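Local structure of MAU2 chromatid cohesion factor homolog (Saccharomyces cerevisiae, 4XDN) at residues A[191-196]-A[222-227]; A[179-184]-A[214-219]; A[207-212]-A[237-242]. The protein forms a complex with SCC2 that is required for cohesin to associate with chromosomes, and so takes part in sister chromatid cohesion. All blocks are in the same frame, centred on the assembly; numbering follows the deposited sequence.

Interaction 1: residues A[191-196]-A[222-227]; sequences KQHRRV and VNYLLN. With SO4 (sulfate ion), chain E.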
# COMPACT_ATOMS: atom_id res chain seq x y z
N LYS A 191 1.19 15.66 -0.38
CA LYS A 191 0.69 15.26 0.94
C LYS A 191 -0.16 16.36 1.57
O LYS A 191 -0.03 16.66 2.76
CB LYS A 191 1.86 14.90 1.86
CG LYS A 191 2.68 13.73 1.35
CD LYS A 191 3.80 13.36 2.31
CE LYS A 191 4.34 11.97 2.02
NZ LYS A 191 3.31 10.91 2.23
N GLN A 192 -1.04 16.94 0.76
CA GLN A 192 -2.01 17.93 1.24
C GLN A 192 -3.36 17.26 1.43
O GLN A 192 -4.30 17.48 0.66
CB GLN A 192 -2.10 19.09 0.26
CG GLN A 192 -0.80 19.85 0.09
CD GLN A 192 -0.89 20.94 -0.96
OE1 GLN A 192 -1.81 20.95 -1.78
NE2 GLN A 192 0.06 21.86 -0.94
N HIS A 193 -3.45 16.43 2.46
CA HIS A 193 -4.54 15.48 2.62
C HIS A 193 -5.91 16.14 2.72
O HIS A 193 -6.90 15.61 2.22
CB HIS A 193 -4.28 14.60 3.84
CG HIS A 193 -2.96 13.88 3.78
ND1 HIS A 193 -2.56 13.16 2.68
CD2 HIS A 193 -1.96 13.78 4.69
CE1 HIS A 193 -1.37 12.64 2.91
NE2 HIS A 193 -0.98 13.00 4.12
N ARG A 194 -5.98 17.30 3.37
CA ARG A 194 -7.24 18.02 3.47
C ARG A 194 -7.66 18.55 2.09
O ARG A 194 -8.83 18.46 1.72
CB ARG A 194 -7.14 19.17 4.48
CG ARG A 194 -7.29 18.72 5.93
CD ARG A 194 -6.15 19.17 6.82
NE ARG A 194 -6.35 20.50 7.37
CZ ARG A 194 -5.55 21.07 8.27
NH1 ARG A 194 -4.49 20.43 8.72
NH2 ARG A 194 -5.82 22.29 8.72
N ARG A 195 -6.70 19.07 1.33
CA ARG A 195 -6.98 19.52 -0.03
C ARG A 195 -7.38 18.36 -0.95
O ARG A 195 -8.23 18.53 -1.82
CB ARG A 195 -5.76 20.23 -0.63
CG ARG A 195 -5.73 21.74 -0.39
CD ARG A 195 -4.73 22.13 0.70
NE ARG A 195 -4.01 23.36 0.37
CZ ARG A 195 -2.82 23.69 0.86
NH1 ARG A 195 -2.20 22.88 1.72
NH2 ARG A 195 -2.25 24.82 0.49
N VAL A 196 -6.75 17.20 -0.77
CA VAL A 196 -7.06 16.04 -1.60
C VAL A 196 -8.53 15.68 -1.45
O VAL A 196 -9.25 15.55 -2.45
CB VAL A 196 -6.19 14.81 -1.22
CG1 VAL A 196 -6.69 13.55 -1.93
CG2 VAL A 196 -4.73 15.06 -1.57
N VAL A 222 -11.04 6.01 -3.02
CA VAL A 222 -11.04 4.97 -2.00
C VAL A 222 -9.63 4.42 -1.79
O VAL A 222 -9.20 4.25 -0.65
CB VAL A 222 -12.00 3.81 -2.38
CG1 VAL A 222 -11.84 2.63 -1.42
CG2 VAL A 222 -13.44 4.30 -2.37
N ASN A 223 -8.91 4.16 -2.88
CA ASN A 223 -7.56 3.63 -2.78
C ASN A 223 -6.64 4.60 -2.06
O ASN A 223 -5.83 4.19 -1.23
CB ASN A 223 -6.99 3.32 -4.17
CG ASN A 223 -6.05 2.12 -4.16
OD1 ASN A 223 -5.96 1.38 -5.15
ND2 ASN A 223 -5.36 1.91 -3.05
N TYR A 224 -6.76 5.89 -2.37
CA TYR A 224 -5.98 6.91 -1.67
C TYR A 224 -6.25 6.88 -0.17
O TYR A 224 -5.33 6.94 0.64
CB TYR A 224 -6.29 8.30 -2.23
CG TYR A 224 -6.01 9.41 -1.24
CD1 TYR A 224 -4.72 9.88 -1.04
CD2 TYR A 224 -7.04 9.98 -0.50
CE1 TYR A 224 -4.46 10.89 -0.13
CE2 TYR A 224 -6.79 10.99 0.41
CZ TYR A 224 -5.50 11.44 0.59
OH TYR A 224 -5.25 12.45 1.50
N LEU A 225 -7.53 6.80 0.20
CA LEU A 225 -7.92 6.79 1.60
C LEU A 225 -7.38 5.56 2.31
O LEU A 225 -6.91 5.65 3.45
CB LEU A 225 -9.45 6.86 1.73
CG LEU A 225 -10.11 8.16 1.26
CD1 LEU A 225 -11.62 7.99 1.21
CD2 LEU A 225 -9.74 9.33 2.15
N LEU A 226 -7.45 4.41 1.65
CA LEU A 226 -6.93 3.17 2.22
C LEU A 226 -5.42 3.22 2.39
O LEU A 226 -4.88 2.72 3.38
CB LEU A 226 -7.32 1.98 1.34
CG LEU A 226 -8.78 1.52 1.43
CD1 LEU A 226 -9.08 0.53 0.32
CD2 LEU A 226 -9.08 0.91 2.79
N ASN A 227 -4.73 3.83 1.43
CA ASN A 227 -3.28 3.99 1.51
C ASN A 227 -2.87 4.82 2.72
O ASN A 227 -1.81 4.60 3.30
CB ASN A 227 -2.74 4.65 0.24
CG ASN A 227 -2.95 3.81 -1.00
OD1 ASN A 227 -3.19 2.61 -0.91
ND2 ASN A 227 -2.86 4.44 -2.17
S SO4 E . -3.54 20.14 4.01
O1 SO4 E . -4.31 19.88 2.79
O2 SO4 E . -2.19 20.59 3.65
O3 SO4 E . -4.20 21.18 4.78
O4 SO4 E . -3.43 18.91 4.80
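His193 and Tyr224 meet through a single polar link, ND1 of the imidazole lying 3.0 Å from the Tyr224 hydroxyl OH in a hydrogen bond that either group could donate. The hydroxyl arrives at the edge of the imidazole, near its plane, while the carbonyl oxygen of Lys191 stands over one face of that ring. Tyr224 reaches so far because CG is anti to its backbone N (chi1 156°), which sends the phenol straight across to the neighbouring helix. The apolar half of the contact is a CH-pi interaction: Val196 CG1 sits over one face of the Tyr224 ring, 3.6 Å from the ring centroid and 20° off its normal, pressed most closely on CE2 and CZ. Replacing Tyr224 with an alanine would probably open a gap beneath the Val196 methyl and leave His193 ND1 without its mate on helix 212-228.

The junction illustrates how one helix stops and the next begins in the helical array of the Scc4/Mau2 family. Lys191, with positive phi, ends helix 170-189 in a Schellman motif, Gln192 is the N-cap, and helix 193-206 opens with a turn in which His193 and Val196 touch Tyr224. Away from that ring, the N-terminal end of helix 193-206 holds a sulfate, probably from the crystallisation liquor. Arg195 N gives sulfate O1 a bond of 2.9 Å. Arg194 N gives sulfate O4 a weak one of 3.3 Å. Arg195 NH1 reaches sulfate O2 at 3.0 Å, and sulfate O3 lies over one face of the Arg194 guanidinium. Backbone N-H groups at a helix start, joined by arginines, make a site likely to attract an anion. Ile188 of helix 170-189 and Phe230 also pack on Tyr224, and Phe230 meets the His193 ring edge-to-face.

Interaction 2: residues A[179-184]-A[214-219]; sequences FQYVGV and KWFLNL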
# COMPACT_ATOMS: atom_id res chain seq x y z
N PHE A 179 -8.28 17.57 -15.78
CA PHE A 179 -7.21 18.31 -15.13
C PHE A 179 -7.51 18.61 -13.66
O PHE A 179 -6.60 18.88 -12.88
CB PHE A 179 -6.92 19.60 -15.90
CG PHE A 179 -6.13 19.36 -17.15
CD1 PHE A 179 -4.76 19.15 -17.09
CD2 PHE A 179 -6.75 19.31 -18.39
CE1 PHE A 179 -4.03 18.91 -18.23
CE2 PHE A 179 -6.02 19.08 -19.54
CZ PHE A 179 -4.65 18.88 -19.45
N GLN A 180 -8.78 18.54 -13.29
CA GLN A 180 -9.13 18.55 -11.87
C GLN A 180 -8.54 17.30 -11.23
O GLN A 180 -7.99 17.35 -10.14
CB GLN A 180 -10.64 18.59 -11.67
CG GLN A 180 -11.24 19.99 -11.74
CD GLN A 180 -12.72 20.00 -11.41
OE1 GLN A 180 -13.56 19.81 -12.29
NE2 GLN A 180 -13.05 20.22 -10.14
N TYR A 181 -8.65 16.18 -11.94
CA TYR A 181 -8.10 14.91 -11.49
C TYR A 181 -6.57 14.96 -11.42
O TYR A 181 -5.97 14.38 -10.52
CB TYR A 181 -8.56 13.78 -12.41
CG TYR A 181 -7.65 12.57 -12.42
CD1 TYR A 181 -7.72 11.62 -11.42
CD2 TYR A 181 -6.72 12.39 -13.44
CE1 TYR A 181 -6.89 10.51 -11.42
CE2 TYR A 181 -5.89 11.29 -13.45
CZ TYR A 181 -5.98 10.35 -12.44
OH TYR A 181 -5.15 9.25 -12.46
N VAL A 182 -5.95 15.65 -12.37
CA VAL A 182 -4.51 15.85 -12.35
C VAL A 182 -4.12 16.63 -11.11
O VAL A 182 -3.16 16.28 -10.42
CB VAL A 182 -4.01 16.59 -13.61
CG1 VAL A 182 -2.54 17.01 -13.47
CG2 VAL A 182 -4.19 15.72 -14.84
N GLY A 183 -4.88 17.68 -10.82
CA GLY A 183 -4.65 18.48 -9.63
C GLY A 183 -4.70 17.66 -8.36
O GLY A 183 -3.84 17.80 -7.49
N VAL A 184 -5.71 16.80 -8.25
CA VAL A 184 -5.84 15.90 -7.11
C VAL A 184 -4.58 15.06 -6.95
O VAL A 184 -4.04 14.94 -5.84
CB VAL A 184 -7.07 14.97 -7.25
CG1 VAL A 184 -7.11 13.92 -6.13
CG2 VAL A 184 -8.35 15.78 -7.26
N LYS A 214 -16.74 8.67 -13.42
CA LYS A 214 -16.95 8.95 -12.01
C LYS A 214 -16.55 7.77 -11.14
O LYS A 214 -15.87 7.94 -10.13
CB LYS A 214 -18.41 9.31 -11.73
CG LYS A 214 -18.70 9.51 -10.25
CD LYS A 214 -20.04 10.18 -9.99
CE LYS A 214 -20.20 10.46 -8.50
NZ LYS A 214 -21.49 11.11 -8.17
N TRP A 215 -16.97 6.58 -11.53
CA TRP A 215 -16.65 5.37 -10.78
C TRP A 215 -15.14 5.11 -10.76
O TRP A 215 -14.61 4.59 -9.79
CB TRP A 215 -17.38 4.16 -11.37
CG TRP A 215 -18.77 3.97 -10.81
CD1 TRP A 215 -19.17 4.19 -9.52
CD2 TRP A 215 -19.93 3.54 -11.52
NE1 TRP A 215 -20.51 3.91 -9.38
CE2 TRP A 215 -21.00 3.51 -10.60
CE3 TRP A 215 -20.18 3.16 -12.84
CZ2 TRP A 215 -22.29 3.12 -10.96
CZ3 TRP A 215 -21.46 2.78 -13.20
CH2 TRP A 215 -22.50 2.76 -12.26
N PHE A 216 -14.46 5.49 -11.84
CA PHE A 216 -13.01 5.39 -11.87
C PHE A 216 -12.38 6.32 -10.83
O PHE A 216 -11.52 5.92 -10.06
CB PHE A 216 -12.46 5.72 -13.26
CG PHE A 216 -11.00 6.06 -13.26
CD1 PHE A 216 -10.05 5.07 -13.05
CD2 PHE A 216 -10.57 7.36 -13.45
CE1 PHE A 216 -8.70 5.38 -13.04
CE2 PHE A 216 -9.23 7.67 -13.44
CZ PHE A 216 -8.29 6.68 -13.24
N LEU A 217 -12.83 7.57 -10.83
CA LEU A 217 -12.31 8.56 -9.90
C LEU A 217 -12.59 8.17 -8.46
O LEU A 217 -11.79 8.43 -7.57
CB LEU A 217 -12.92 9.93 -10.19
CG LEU A 217 -12.53 10.57 -11.52
CD1 LEU A 217 -13.43 11.76 -11.80
CD2 LEU A 217 -11.07 10.98 -11.52
N ASN A 218 -13.74 7.55 -8.23
CA ASN A 218 -14.12 7.13 -6.89
C ASN A 218 -13.22 6.00 -6.41
O ASN A 218 -12.92 5.89 -5.22
CB ASN A 218 -15.58 6.70 -6.86
CG ASN A 218 -16.04 6.32 -5.46
OD1 ASN A 218 -16.20 7.18 -4.60
ND2 ASN A 218 -16.25 5.03 -5.24
N LEU A 219 -12.77 5.15 -7.34
CA LEU A 219 -11.83 4.09 -7.02
C LEU A 219 -10.49 4.69 -6.63
O LEU A 219 -9.84 4.22 -5.69
CB LEU A 219 -11.67 3.13 -8.21
CG LEU A 219 -12.87 2.23 -8.50
CD1 LEU A 219 -12.73 1.60 -9.88
CD2 LEU A 219 -13.01 1.16 -7.44
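The Phe216 ring receives the Tyr181 hydroxyl at its edge, near the ring plane, with Tyr181 OH 4.1 Å from Phe216 CZ. The Tyr181 ring, for its part, is approached obliquely by both of its partners, Phe216 CE2 and the Leu217 methyl CD2. The two aromatic planes are inclined by 55° and their centroids stand 5.9 Å apart, an oblique arrangement in which CE1 of Tyr181 lies 4.2 Å from CE2 of Phe216. Tighter is the approach of the leucine, whose CD2 comes to 3.4 Å from Tyr181 CD1 and also touches CB and CG at the root of the tyrosine.

A chi1 near 160° in both Tyr181 and Phe216 turns the rings away from the N side of their own backbones and across the interface between the helices. Tyr181 thus rests against two consecutive residues of the opposing helix, its stem against Leu217 and its outer end against Phe216. No hydrogen bond joins the segments: this is buried, largely apolar packing.

Helix 170-189 and helix 212-228 meet here with helix 193-206, which intervenes in sequence, packed against Gln180 and Val184, a pattern consistent with the TPR-like helical superhelix of this family. Helix 126-144 backs Phe179 and Val182, helix 234-241 lies against Trp215 and Asn218, and apolar side chains of the other protein chain pack on Tyr181 and on Phe216.

Interaction 3: residues A[207-212]-A[237-242]; sequences CREKSQ and LQELRS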
# COMPACT_ATOMS: atom_id res chain seq x y z
N CYS A 207 -19.08 15.16 -11.78
CA CYS A 207 -19.12 14.08 -12.76
C CYS A 207 -20.53 13.54 -12.96
O CYS A 207 -21.34 13.53 -12.03
CB CYS A 207 -18.19 12.93 -12.34
SG CYS A 207 -16.44 13.31 -12.42
N ARG A 208 -20.80 13.09 -14.18
CA ARG A 208 -22.06 12.42 -14.49
C ARG A 208 -22.19 11.16 -13.65
O ARG A 208 -21.27 10.35 -13.57
CB ARG A 208 -22.13 12.08 -15.99
CG ARG A 208 -23.38 11.33 -16.42
CD ARG A 208 -23.46 11.22 -17.94
NE ARG A 208 -22.26 10.63 -18.51
CZ ARG A 208 -22.08 9.33 -18.74
NH1 ARG A 208 -23.04 8.46 -18.45
NH2 ARG A 208 -20.94 8.89 -19.27
N GLU A 209 -23.34 11.00 -13.00
CA GLU A 209 -23.56 9.87 -12.11
C GLU A 209 -23.67 8.57 -12.90
O GLU A 209 -24.17 8.55 -14.02
CB GLU A 209 -24.82 10.10 -11.27
CG GLU A 209 -25.17 8.95 -10.34
CD GLU A 209 -24.02 8.54 -9.44
OE1 GLU A 209 -23.92 7.34 -9.11
OE2 GLU A 209 -23.22 9.41 -9.06
N LYS A 210 -23.18 7.49 -12.30
CA LYS A 210 -23.19 6.16 -12.91
C LYS A 210 -22.45 6.13 -14.25
O LYS A 210 -22.83 5.41 -15.17
CB LYS A 210 -24.63 5.66 -13.08
CG LYS A 210 -25.29 5.33 -11.76
CD LYS A 210 -26.77 5.02 -11.91
CE LYS A 210 -27.45 4.98 -10.55
NZ LYS A 210 -26.67 4.20 -9.55
N SER A 211 -21.39 6.93 -14.34
CA SER A 211 -20.51 6.92 -15.50
C SER A 211 -19.21 6.21 -15.15
O SER A 211 -18.80 6.16 -13.99
CB SER A 211 -20.21 8.35 -15.97
OG SER A 211 -19.42 9.05 -15.02
N GLN A 212 -18.56 5.64 -16.17
CA GLN A 212 -17.28 4.97 -16.00
C GLN A 212 -16.25 5.92 -15.40
O GLN A 212 -15.43 5.53 -14.57
CB GLN A 212 -16.78 4.43 -17.34
CG GLN A 212 -15.41 3.78 -17.29
CD GLN A 212 -14.99 3.21 -18.63
OE1 GLN A 212 -15.15 3.86 -19.66
NE2 GLN A 212 -14.46 1.99 -18.61
N LEU A 237 -18.25 4.95 -0.07
CA LEU A 237 -18.45 3.53 0.15
C LEU A 237 -19.62 3.02 -0.70
O LEU A 237 -19.52 1.98 -1.35
CB LEU A 237 -18.72 3.25 1.63
CG LEU A 237 -17.84 2.20 2.33
CD1 LEU A 237 -16.37 2.57 2.25
CD2 LEU A 237 -18.27 2.06 3.78
N GLN A 238 -20.72 3.76 -0.68
CA GLN A 238 -21.89 3.39 -1.48
C GLN A 238 -21.58 3.51 -2.96
O GLN A 238 -22.05 2.70 -3.77
CB GLN A 238 -23.09 4.27 -1.12
CG GLN A 238 -23.62 4.06 0.29
CD GLN A 238 -24.81 4.94 0.60
OE1 GLN A 238 -25.39 5.56 -0.29
NE2 GLN A 238 -25.19 5.00 1.88
N GLU A 239 -20.79 4.52 -3.32
CA GLU A 239 -20.40 4.72 -4.71
C GLU A 239 -19.55 3.54 -5.18
O GLU A 239 -19.67 3.10 -6.32
CB GLU A 239 -19.62 6.03 -4.86
CG GLU A 239 -19.42 6.46 -6.31
CD GLU A 239 -20.71 6.93 -6.97
OE1 GLU A 239 -21.60 7.43 -6.25
OE2 GLU A 239 -20.82 6.79 -8.20
N LEU A 240 -18.70 3.04 -4.29
CA LEU A 240 -17.87 1.88 -4.59
C LEU A 240 -18.72 0.64 -4.82
O LEU A 240 -18.49 -0.11 -5.77
CB LEU A 240 -16.87 1.64 -3.44
CG LEU A 240 -16.00 0.38 -3.52
CD1 LEU A 240 -15.04 0.44 -4.70
CD2 LEU A 240 -15.24 0.19 -2.22
N ARG A 241 -19.70 0.42 -3.95
CA ARG A 241 -20.55 -0.77 -4.03
C ARG A 241 -21.46 -0.73 -5.26
O ARG A 241 -21.81 -1.78 -5.81
CB ARG A 241 -21.39 -0.91 -2.76
CG ARG A 241 -20.57 -1.28 -1.52
CD ARG A 241 -21.46 -1.71 -0.36
NE ARG A 241 -22.11 -0.58 0.30
CZ ARG A 241 -21.65 0.05 1.38
NH1 ARG A 241 -20.52 -0.34 1.95
NH2 ARG A 241 -22.32 1.07 1.89
N SER A 242 -21.83 0.47 -5.70
CA SER A 242 -22.74 0.62 -6.83
C SER A 242 -22.03 0.50 -8.18
O SER A 242 -22.68 0.46 -9.22
CB SER A 242 -23.47 1.96 -6.75
OG SER A 242 -22.57 3.04 -6.98
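Glu239 and Glu209 lose the most surface here, and they do so by bringing two carboxylates together, Glu209 OE1 standing 3.3 Å from Glu239 OE2. Both oxygens are acceptors, so the approach is not a hydrogen bond. The groups come from opposite directions with their planes turned by 80°, each chain folded at chi2 (53° in Glu209) so that the two acid ends come close. Such crowding of like charges would be expected to raise the affinity of the pair for a proton. Part of the cost is probably met by Lys214, whose NZ makes a salt bridge to Glu209 OE2; Lys210 NZ is more remote, 6.5 Å from Glu239 OE2.

Glu209 is carried on a type II beta turn, Arg208 to Ser211, with Lys210 at positive phi. The turn leads directly into helix 212-228: Ser211 is the N-cap, its OG accepting from Lys214 N while donating to Arg208 O at 2.7 Å.

Across the contact, Ser242, at the end of segment 237-242, gives its hydroxyl hydrogen to Glu239 O, 3.0 Å from Ser242 OG and with the donor above the carbonyl plane. The same OG probably takes a hydrogen bond from Trp215 NE1 of helix 212-228.

Helix 212-228 unites the three contacts. Interactions 1 and 2 lie on it with centres about 12 Å apart, facing helix 193-206 and helix 170-189 in turn, while interaction 3, centred about 12 Å from interaction 2 and 18 Å from interaction 1, joins the turn that starts it to helix 234-241. Along the chain the segments alternate: 179-184, 191-196, 207-212, 214-219, 222-227, 237-242. Val184 packs on Val196 between interactions 2 and 1, and Val222 on Leu240 between 1 and 3. Four successive helices are thereby packed into one consecutive part of the helical array, whose residues in interactions 1 and 2 also touch the other protein chain, probably Scc2.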